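Local atomic coordinates of adenylate isopentenyltransferase (Humulus lupulus, PDB entry 3A8T), a protein that transfers the isopentenyl group of dimethylallyl diphosphate to ATP, ADP or AMP, a step of cytokinin biosynthesis in hop. Residues K41-M46 with I58-H63; T302-A307 with K323-P328. One frame throughout, in Å; residues are numbered along the deposited sequence.

Interaction 1. Residues K41-M46 with I58-H63; sequences KLLVLM and IDLAAH
Leu43 holds CG trans to its backbone N (chi1 -177°) and Leu60 holds CG trans to its carbonyl carbon (chi1 -73°), and these two settings send one branch of each leucine towards the other segment. There the CD2 methyl of Leu43 and the CD1 methyl of Leu60 meet at 4.1 Å, the two side chains lying aslant rather than alongside each other. Leu45, two residues further along the strand and on the same face, brings CD1 to within 4.4 Å of the same Leu60 CD1. A single methyl of the helix therefore bridges two strand leucines, whose own branches adjoin each other, Leu43 CD2 lying 4.2 Å from Leu45 CD2. The contact is made by side chains, the backbones being 10.8 Å apart at Leu43 CA and Leu60 CA.

The strand is a central one of the parallel sheet, paired with strands 132-136 and 174-181. Val134 and Val333 extend the apolar layer around Leu43, and Ser329 of helix 315-338 adjoins Leu60. Leu45 also lies about 4 Å, side chain to side chain, from Lys53, a residue of the ATP-binding P-loop that connects the strand to the helix.

No hydrogen bond or charge pair joins the two segments; the three leucines are buried and interact by dispersion and the exclusion of water. Since methyl contacts of this kind have little directional preference, the contact is probably one of shape fit, with the P-loop connection, which begins directly after the strand and lies close to Leu45, and helix 315-338 also holding the helix in place.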
loop_
_atom_site.group_PDB
_atom_site.type_symbol
_atom_site.label_atom_id
_atom_site.label_comp_id
_atom_site.label_asym_id
_atom_site.label_seq_id
_atom_site.Cartn_x
_atom_site.Cartn_y
_atom_site.Cartn_z
ATOM N N LYS A 41 21.042 7.651 -7.260
ATOM C CA LYS A 41 19.874 8.443 -6.926
ATOM C C LYS A 41 18.626 7.585 -6.909
ATOM O O LYS A 41 18.389 6.774 -7.823
ATOM C CB LYS A 41 19.697 9.586 -7.901
ATOM C CG LYS A 41 20.814 10.654 -7.834
ATOM C CD LYS A 41 20.562 11.823 -8.849
ATOM C CE LYS A 41 21.522 13.053 -8.655
ATOM N NZ LYS A 41 21.186 13.871 -7.429
ATOM N N LEU A 42 17.863 7.755 -5.836
ATOM C CA LEU A 42 16.648 7.039 -5.655
ATOM C C LEU A 42 15.540 7.924 -5.103
ATOM O O LEU A 42 15.678 8.558 -4.070
ATOM C CB LEU A 42 16.863 5.835 -4.723
ATOM C CG LEU A 42 15.570 5.079 -4.346
ATOM C CD1 LEU A 42 14.943 4.309 -5.548
ATOM C CD2 LEU A 42 15.897 4.191 -3.180
ATOM N N LEU A 43 14.431 7.969 -5.814
ATOM C CA LEU A 43 13.309 8.758 -5.356
ATOM C C LEU A 43 12.477 7.853 -4.465
ATOM O O LEU A 43 12.226 6.693 -4.826
ATOM C CB LEU A 43 12.492 9.240 -6.543
ATOM C CG LEU A 43 11.301 10.151 -6.278
ATOM C CD1 LEU A 43 11.729 11.392 -5.436
ATOM C CD2 LEU A 43 10.743 10.548 -7.647
ATOM N N VAL A 44 12.076 8.366 -3.312
ATOM C CA VAL A 44 11.294 7.579 -2.383
ATOM C C VAL A 44 9.952 8.233 -2.110
ATOM O O VAL A 44 9.893 9.339 -1.649
ATOM C CB VAL A 44 12.081 7.378 -1.062
ATOM C CG1 VAL A 44 11.247 6.537 -0.051
ATOM C CG2 VAL A 44 13.434 6.742 -1.383
ATOM N N LEU A 45 8.870 7.550 -2.444
ATOM C CA LEU A 45 7.543 8.103 -2.238
ATOM C C LEU A 45 6.973 7.429 -1.022
ATOM O O LEU A 45 6.727 6.222 -1.048
ATOM C CB LEU A 45 6.607 7.897 -3.463
ATOM C CG LEU A 45 7.079 8.408 -4.850
ATOM C CD1 LEU A 45 5.916 8.569 -5.756
ATOM C CD2 LEU A 45 7.890 9.675 -4.741
ATOM N N MET A 46 6.781 8.230 0.028
ATOM C CA MET A 46 6.283 7.812 1.325
ATOM C C MET A 46 4.930 8.375 1.782
ATOM O O MET A 46 4.454 9.424 1.316
ATOM C CB MET A 46 7.305 8.170 2.391
ATOM C CG MET A 46 8.471 7.204 2.493
ATOM S SD MET A 46 9.619 7.724 3.817
ATOM C CE MET A 46 9.503 9.379 3.449
ATOM N N ILE A 58 2.961 7.533 -10.975
ATOM C CA ILE A 58 2.586 7.475 -12.369
ATOM C C ILE A 58 2.525 8.872 -12.978
ATOM O O ILE A 58 2.988 9.074 -14.058
ATOM C CB ILE A 58 1.251 6.731 -12.588
ATOM C CG1 ILE A 58 1.286 5.367 -11.914
ATOM C CG2 ILE A 58 1.014 6.561 -14.127
ATOM C CD1 ILE A 58 2.498 4.529 -12.236
ATOM N N ASP A 59 1.984 9.840 -12.280
ATOM C CA ASP A 59 1.973 11.195 -12.817
ATOM C C ASP A 59 3.389 11.709 -13.082
ATOM O O ASP A 59 3.648 12.342 -14.077
ATOM C CB ASP A 59 1.267 12.166 -11.856
ATOM C CG ASP A 59 -0.276 11.982 -11.829
ATOM O OD1 ASP A 59 -0.859 11.570 -12.860
ATOM O OD2 ASP A 59 -0.911 12.292 -10.791
ATOM N N LEU A 60 4.316 11.420 -12.194
ATOM C CA LEU A 60 5.691 11.868 -12.365
ATOM C C LEU A 60 6.363 11.241 -13.571
ATOM O O LEU A 60 7.325 11.772 -14.072
ATOM C CB LEU A 60 6.520 11.519 -11.103
ATOM C CG LEU A 60 6.260 12.346 -9.818
ATOM C CD1 LEU A 60 6.912 11.696 -8.666
ATOM C CD2 LEU A 60 6.798 13.796 -9.950
ATOM N N ALA A 61 5.855 10.101 -14.033
ATOM C CA ALA A 61 6.455 9.387 -15.149
ATOM C C ALA A 61 6.206 10.147 -16.415
ATOM O O ALA A 61 6.959 10.009 -17.361
ATOM C CB ALA A 61 5.887 7.933 -15.256
ATOM N N ALA A 62 5.145 10.946 -16.445
ATOM C CA ALA A 62 4.904 11.718 -17.649
ATOM C C ALA A 62 5.985 12.848 -17.810
ATOM O O ALA A 62 6.127 13.395 -18.896
ATOM C CB ALA A 62 3.476 12.331 -17.633
ATOM N N HIS A 63 6.746 13.130 -16.748
ATOM C CA HIS A 63 7.756 14.197 -16.726
ATOM C C HIS A 63 9.165 13.702 -16.656
ATOM O O HIS A 63 10.090 14.381 -17.059
ATOM C CB HIS A 63 7.593 15.080 -15.486
ATOM C CG HIS A 63 6.322 15.859 -15.462
ATOM N ND1 HIS A 63 6.263 17.179 -15.830
ATOM C CD2 HIS A 63 5.048 15.474 -15.214
ATOM C CE1 HIS A 63 5.002 17.575 -15.819
ATOM N NE2 HIS A 63 4.247 16.557 -15.449
#

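Interaction 2. Residues T302-A307 with K323-P328; sequences TESFRA and KQVLEP
Helix 302-309, which follows the edge strand 296-300, packs against the long helix 315-338, and Glu303, Ser304, Gln324 and Val325 make the contact. The Gln324 chain, extended beyond CG, reaches across so that its amide NE2 lies 3.6 Å from Glu303 CB and 4.0 Å from Glu303 CG. The amide thus rests against the aliphatic part of the glutamate, whose carboxylate plane is turned 77° from its own. Glu303 bends at chi2 (-59°), which carries the carboxylate away from Gln324 and towards Arg306 one turn on, where OE2 forms a weak, long salt bridge with NE at 3.4 Å.

Deeper in, Ser304 OG abuts the CG2 methyl of Val325 at 4.0 Å, both residues being buried. Ile320 and Trp321, a turn earlier in the long helix, continue the packing against Ser304. Lys323, an ATP-binding residue, opens this segment, but its side chain leads away from helix 302-309. The long helix has a wider pi-type turn at 323-326 and a kink at Pro328, whose nitrogen has no bond to the preceding turn.

A small buried patch with a more polar margin thus joins two consecutive C-terminal helices of this P-loop-containing IPP transferase.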
loop_
_atom_site.group_PDB
_atom_site.type_symbol
_atom_site.label_atom_id
_atom_site.label_comp_id
_atom_site.label_asym_id
_atom_site.label_seq_id
_atom_site.Cartn_x
_atom_site.Cartn_y
_atom_site.Cartn_z
ATOM N N THR A 302 -4.482 16.665 1.427
ATOM C CA THR A 302 -5.789 16.738 2.085
ATOM C C THR A 302 -6.995 17.246 1.296
ATOM O O THR A 302 -8.005 16.613 1.287
ATOM C CB THR A 302 -5.698 17.513 3.394
ATOM O OG1 THR A 302 -4.718 16.880 4.237
ATOM C CG2 THR A 302 -7.080 17.540 4.082
ATOM N N GLU A 303 -6.888 18.358 0.603
ATOM C CA GLU A 303 -8.018 18.842 -0.110
ATOM C C GLU A 303 -8.302 18.018 -1.331
ATOM O O GLU A 303 -9.422 18.064 -1.875
ATOM C CB GLU A 303 -7.799 20.280 -0.540
ATOM C CG GLU A 303 -7.599 21.239 0.633
ATOM C CD GLU A 303 -8.766 21.257 1.600
ATOM O OE1 GLU A 303 -9.930 21.292 1.127
ATOM O OE2 GLU A 303 -8.507 21.250 2.829
ATOM N N SER A 304 -7.289 17.307 -1.800
ATOM C CA SER A 304 -7.436 16.470 -2.971
ATOM C C SER A 304 -8.325 15.319 -2.593
ATOM O O SER A 304 -9.192 14.918 -3.354
ATOM C CB SER A 304 -6.072 15.909 -3.451
ATOM O OG SER A 304 -5.207 16.889 -3.998
ATOM N N PHE A 305 -8.083 14.787 -1.400
ATOM C CA PHE A 305 -8.837 13.673 -0.874
ATOM C C PHE A 305 -10.257 14.050 -0.488
ATOM O O PHE A 305 -11.208 13.292 -0.782
ATOM C CB PHE A 305 -8.059 13.058 0.304
ATOM C CG PHE A 305 -6.899 12.219 -0.147
ATOM C CD1 PHE A 305 -6.981 10.846 -0.157
ATOM C CD2 PHE A 305 -5.780 12.812 -0.712
ATOM C CE1 PHE A 305 -5.968 10.070 -0.735
ATOM C CE2 PHE A 305 -4.768 12.037 -1.293
ATOM C CZ PHE A 305 -4.868 10.668 -1.302
ATOM N N ARG A 306 -10.398 15.221 0.142
ATOM C CA ARG A 306 -11.711 15.753 0.540
ATOM C C ARG A 306 -12.536 15.774 -0.744
ATOM O O ARG A 306 -13.611 15.186 -0.817
ATOM C CB ARG A 306 -11.559 17.183 1.060
ATOM C CG ARG A 306 -12.283 17.541 2.337
ATOM C CD ARG A 306 -11.966 19.011 2.794
ATOM N NE ARG A 306 -10.990 19.117 3.887
ATOM C CZ ARG A 306 -11.215 18.602 5.085
ATOM N NH1 ARG A 306 -12.365 17.979 5.310
ATOM N NH2 ARG A 306 -10.304 18.668 6.048
ATOM N N ALA A 307 -12.019 16.441 -1.767
ATOM C CA ALA A 307 -12.707 16.504 -3.059
ATOM C C ALA A 307 -12.909 15.103 -3.676
ATOM O O ALA A 307 -13.907 14.821 -4.313
ATOM C CB ALA A 307 -11.929 17.372 -3.997
ATOM N N LYS A 323 -2.329 20.894 -8.783
ATOM C CA LYS A 323 -1.780 22.086 -8.152
ATOM C C LYS A 323 -1.108 21.856 -6.815
ATOM O O LYS A 323 -0.026 22.353 -6.584
ATOM C CB LYS A 323 -2.874 23.145 -7.947
ATOM C CG LYS A 323 -3.462 23.693 -9.220
ATOM C CD LYS A 323 -4.688 24.597 -8.995
ATOM C CE LYS A 323 -4.379 25.855 -8.103
ATOM N NZ LYS A 323 -3.372 26.852 -8.660
ATOM N N GLN A 324 -1.738 21.096 -5.939
ATOM C CA GLN A 324 -1.169 20.925 -4.609
ATOM C C GLN A 324 -0.171 19.824 -4.351
ATOM O O GLN A 324 0.631 19.907 -3.422
ATOM C CB GLN A 324 -2.302 20.827 -3.572
ATOM C CG GLN A 324 -3.251 22.032 -3.604
ATOM C CD GLN A 324 -4.210 22.102 -2.403
ATOM O OE1 GLN A 324 -4.737 23.174 -2.099
ATOM N NE2 GLN A 324 -4.432 20.973 -1.714
ATOM N N VAL A 325 -0.202 18.800 -5.181
ATOM C CA VAL A 325 0.656 17.642 -4.973
ATOM C C VAL A 325 1.624 17.409 -6.107
ATOM O O VAL A 325 2.791 17.266 -5.897
ATOM C CB VAL A 325 -0.226 16.364 -4.803
ATOM C CG1 VAL A 325 0.634 15.161 -4.590
ATOM C CG2 VAL A 325 -1.233 16.551 -3.665
ATOM N N LEU A 326 1.114 17.377 -7.323
ATOM C CA LEU A 326 1.960 17.126 -8.450
ATOM C C LEU A 326 2.887 18.250 -8.807
ATOM O O LEU A 326 4.056 18.030 -8.802
ATOM C CB LEU A 326 1.113 16.682 -9.665
ATOM C CG LEU A 326 1.889 16.258 -10.926
ATOM C CD1 LEU A 326 2.808 15.035 -10.640
ATOM C CD2 LEU A 326 0.893 15.986 -12.080
ATOM N N GLU A 327 2.402 19.454 -9.089
ATOM C CA GLU A 327 3.320 20.548 -9.488
ATOM C C GLU A 327 4.496 20.684 -8.522
ATOM O O GLU A 327 5.642 20.728 -8.948
ATOM C CB GLU A 327 2.547 21.872 -9.720
ATOM C CG GLU A 327 2.836 23.079 -8.748
ATOM C CD GLU A 327 1.683 24.197 -8.754
ATOM O OE1 GLU A 327 1.237 24.585 -7.629
ATOM O OE2 GLU A 327 1.221 24.669 -9.864
ATOM N N PRO A 328 4.246 20.713 -7.207
ATOM C CA PRO A 328 5.375 20.823 -6.263
ATOM C C PRO A 328 6.373 19.638 -6.390
ATOM O O PRO A 328 7.566 19.823 -6.395
ATOM C CB PRO A 328 4.682 20.848 -4.893
ATOM C CG PRO A 328 3.333 21.463 -5.203
ATOM C CD PRO A 328 2.953 20.810 -6.511
#

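In the fold
From the N terminus, interaction 1 closes first: strand 41-46 runs into the P-loop and helix 53-61 folds back over the sheet, so the loop it closes is the ATP-binding one. The chain then adds the other strands of the sheet and several helices, the last of them 257-289, before strand 296-300 leads into interaction 2, which closes the short connection between helices 302-309 and 315-338. The two follow in series, neither nested nor crossed. In space, however, they meet: Leu326 CD1 of 323-328 packs on Asp59 CB at 3.5 Å. The C-terminal helix thereby contacts both helix 302-309 and the P-loop helix.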